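Local atomic coordinates of SusD superfamily protein (Bacteroides thetaiotaomicron VPI-5482, PDB entry 3HDX), a protein that is a SusD-family protein that probably binds polysaccharide at the outer membrane for carbohydrate uptake. Residues A[257-263]-A[357-363]. Residues are numbered along the deposited sequence; the frame is centred on the assembly and turned at random.
Sequences RILGFNF and SIVFTRL. With EDO (1,2-ethanediol), chain I.
Phe261 and Ile358 form the regular end of a two-stranded antiparallel ribbon, a worked example of how a beta bulge adjusts register within a largely helical, SusD-family fold. Their backbones exchange two hydrogen bonds, Phe261 N to Ile358 O and Ile358 N to Phe261 O, each 2.9 Å. At the other end Ile258 and Leu259 both face Thr361 in a classic bulge: Thr361 N donates to Leu259 O (3.2 Å), whereas both amides of the bulge reach Thr361 O only weakly.

Polar side chains close the Ser357 end. Ser357 OG donates to Asn262 OD1 (2.7 Å), from 27° off the amide carbonyl plane, and accepts from a water that also takes the Phe263 N-H. The Arg257 chain bends at chi3 (-65°), bringing its guanidinium face against the same OG, 3.8 Å from the plane; NH1 donates to Leu246 O, NH2 to Ser249 O and Gly191 O. A leucine in place of Arg257 would probably leave these three carbonyls without this donor.

Among apolar contacts, the Arg257 side chain crosses Val359 at about a right angle, Leu259 CD2 meets Phe360 CB, and Ile258 CD1 reaches Leu363. Backbone bonds thus set the pairing, while one serine hydroxyl hydrogen-bonds amide and water and packs over the guanidinium.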
loop_
_atom_site.group_PDB
_atom_site.type_symbol
_atom_site.label_atom_id
_atom_site.label_comp_id
_atom_site.label_asym_id
_atom_site.label_seq_id
_atom_site.Cartn_x
_atom_site.Cartn_y
_atom_site.Cartn_z
ATOM N N ARG A 257 3.044 -11.184 -3.511
ATOM C CA ARG A 257 2.278 -10.079 -2.863
ATOM C C ARG A 257 2.543 -10.236 -1.362
ATOM O O ARG A 257 1.871 -11.024 -0.685
ATOM C CB ARG A 257 0.809 -10.129 -3.194
ATOM C CG ARG A 257 0.475 -10.013 -4.646
ATOM C CD ARG A 257 -1.005 -9.779 -4.848
ATOM N NE ARG A 257 -1.813 -10.919 -4.416
ATOM C CZ ARG A 257 -2.273 -11.926 -5.176
ATOM N NH1 ARG A 257 -1.974 -12.044 -6.477
ATOM N NH2 ARG A 257 -3.031 -12.867 -4.618
ATOM N N ILE A 258 3.577 -9.564 -0.863
ATOM C CA ILE A 258 3.962 -9.670 0.555
ATOM C C ILE A 258 2.814 -9.194 1.457
ATOM O O ILE A 258 2.563 -9.812 2.494
ATOM C CB ILE A 258 5.279 -8.935 0.837
ATOM C CG1 ILE A 258 6.417 -9.613 0.084
ATOM C CG2 ILE A 258 5.591 -8.879 2.385
ATOM C CD1 ILE A 258 7.736 -8.870 0.181
ATOM N N LEU A 259 2.153 -8.115 1.035
ATOM C CA LEU A 259 0.933 -7.615 1.687
ATOM C C LEU A 259 0.018 -7.069 0.605
ATOM O O LEU A 259 0.414 -6.168 -0.169
ATOM C CB LEU A 259 1.260 -6.542 2.744
ATOM C CG LEU A 259 0.170 -6.193 3.775
ATOM C CD1 LEU A 259 0.827 -5.396 4.914
ATOM C CD2 LEU A 259 -0.997 -5.433 3.232
ATOM N N GLY A 260 -1.187 -7.607 0.529
ATOM C CA GLY A 260 -2.159 -7.117 -0.429
ATOM C C GLY A 260 -3.552 -7.567 -0.087
ATOM O O GLY A 260 -3.740 -8.249 0.923
ATOM N N PHE A 261 -4.521 -7.132 -0.903
ATOM C CA PHE A 261 -5.951 -7.423 -0.693
ATOM C C PHE A 261 -6.558 -7.805 -2.021
ATOM O O PHE A 261 -6.362 -7.119 -3.037
ATOM C CB PHE A 261 -6.682 -6.217 -0.092
ATOM C CG PHE A 261 -6.094 -5.797 1.206
ATOM C CD1 PHE A 261 -6.485 -6.416 2.388
ATOM C CD2 PHE A 261 -5.073 -4.857 1.242
ATOM C CE1 PHE A 261 -5.836 -6.102 3.610
ATOM C CE2 PHE A 261 -4.440 -4.530 2.460
ATOM C CZ PHE A 261 -4.838 -5.159 3.637
ATOM N N ASN A 262 -7.264 -8.928 -2.004
ATOM C CA ASN A 262 -7.795 -9.527 -3.223
ATOM C C ASN A 262 -9.306 -9.393 -3.332
ATOM O O ASN A 262 -10.010 -9.327 -2.317
ATOM C CB ASN A 262 -7.446 -11.020 -3.240
ATOM C CG ASN A 262 -5.991 -11.273 -2.927
ATOM O OD1 ASN A 262 -5.109 -10.553 -3.412
ATOM N ND2 ASN A 262 -5.735 -12.229 -2.045
ATOM N N PHE A 263 -9.806 -9.488 -4.556
ATOM C CA PHE A 263 -11.258 -9.351 -4.795
ATOM C C PHE A 263 -11.873 -10.675 -5.277
ATOM O O PHE A 263 -11.251 -11.358 -6.109
ATOM C CB PHE A 263 -11.447 -8.225 -5.784
ATOM C CG PHE A 263 -11.045 -6.880 -5.220
ATOM C CD1 PHE A 263 -9.679 -6.520 -5.128
ATOM C CD2 PHE A 263 -12.023 -5.974 -4.764
ATOM C CE1 PHE A 263 -9.286 -5.301 -4.604
ATOM C CE2 PHE A 263 -11.644 -4.720 -4.232
ATOM C CZ PHE A 263 -10.285 -4.378 -4.162
ATOM N N SER A 357 -5.869 -7.126 -7.571
ATOM C CA SER A 357 -5.560 -7.020 -6.156
ATOM C C SER A 357 -4.849 -5.701 -5.892
ATOM O O SER A 357 -4.110 -5.184 -6.749
ATOM C CB SER A 357 -4.580 -8.113 -5.706
ATOM O OG SER A 357 -5.090 -9.419 -5.809
ATOM N N ILE A 358 -5.081 -5.179 -4.694
ATOM C CA ILE A 358 -4.235 -4.140 -4.134
ATOM C C ILE A 358 -2.926 -4.827 -3.702
ATOM O O ILE A 358 -2.951 -5.875 -3.013
ATOM C CB ILE A 358 -4.903 -3.451 -2.934
ATOM C CG1 ILE A 358 -6.133 -2.666 -3.353
ATOM C CG2 ILE A 358 -3.880 -2.548 -2.183
ATOM C CD1 ILE A 358 -7.044 -2.320 -2.190
ATOM N N VAL A 359 -1.794 -4.274 -4.142
ATOM C CA VAL A 359 -0.477 -4.768 -3.740
ATOM C C VAL A 359 0.179 -3.672 -2.928
ATOM O O VAL A 359 0.700 -2.690 -3.472
ATOM C CB VAL A 359 0.382 -5.193 -4.906
ATOM C CG1 VAL A 359 1.778 -5.641 -4.402
ATOM C CG2 VAL A 359 -0.346 -6.302 -5.755
ATOM N N PHE A 360 0.084 -3.804 -1.601
ATOM C CA PHE A 360 0.700 -2.824 -0.744
ATOM C C PHE A 360 2.209 -2.871 -0.862
ATOM O O PHE A 360 2.846 -1.833 -0.944
ATOM C CB PHE A 360 0.232 -2.952 0.701
ATOM C CG PHE A 360 0.912 -1.999 1.622
ATOM C CD1 PHE A 360 0.552 -0.645 1.661
ATOM C CD2 PHE A 360 1.971 -2.410 2.411
ATOM C CE1 PHE A 360 1.246 0.246 2.537
ATOM C CE2 PHE A 360 2.625 -1.514 3.252
ATOM C CZ PHE A 360 2.279 -0.210 3.282
ATOM N N THR A 361 2.764 -4.084 -0.829
ATOM C CA THR A 361 4.196 -4.273 -0.951
ATOM C C THR A 361 4.550 -5.617 -1.552
ATOM O O THR A 361 3.766 -6.566 -1.596
ATOM C CB THR A 361 4.917 -4.068 0.401
ATOM O OG1 THR A 361 6.341 -3.991 0.197
ATOM C CG2 THR A 361 4.585 -5.151 1.426
ATOM N N ARG A 362 5.778 -5.648 -2.014
ATOM C CA ARG A 362 6.410 -6.745 -2.699
ATOM C C ARG A 362 7.921 -6.554 -2.561
ATOM O O ARG A 362 8.391 -5.489 -2.131
ATOM C CB ARG A 362 5.971 -6.821 -4.169
ATOM C CG ARG A 362 6.183 -5.533 -4.978
ATOM C CD ARG A 362 5.424 -5.665 -6.309
ATOM N NE ARG A 362 5.502 -4.473 -7.166
ATOM C CZ ARG A 362 6.445 -4.252 -8.079
ATOM N NH1 ARG A 362 7.479 -5.063 -8.222
ATOM N NH2 ARG A 362 6.375 -3.173 -8.834
ATOM N N LEU A 363 8.691 -7.566 -2.969
ATOM C CA LEU A 363 10.145 -7.524 -2.746
ATOM C C LEU A 363 10.851 -6.309 -3.317
ATOM O O LEU A 363 11.776 -5.771 -2.701
ATOM C CB LEU A 363 10.875 -8.815 -3.174
ATOM C CG LEU A 363 10.866 -9.910 -2.101
ATOM C CD1 LEU A 363 11.407 -11.223 -2.662
ATOM C CD2 LEU A 363 11.613 -9.514 -0.847
HETATM C C1 EDO I . -1.832 -10.755 2.314
HETATM O O1 EDO I . -1.546 -9.465 2.731
HETATM C C2 EDO I . -0.715 -11.332 1.520
HETATM O O2 EDO I . -0.728 -10.748 0.213
HETATM O O HOH W 1 -7.744 -9.636 -6.550
#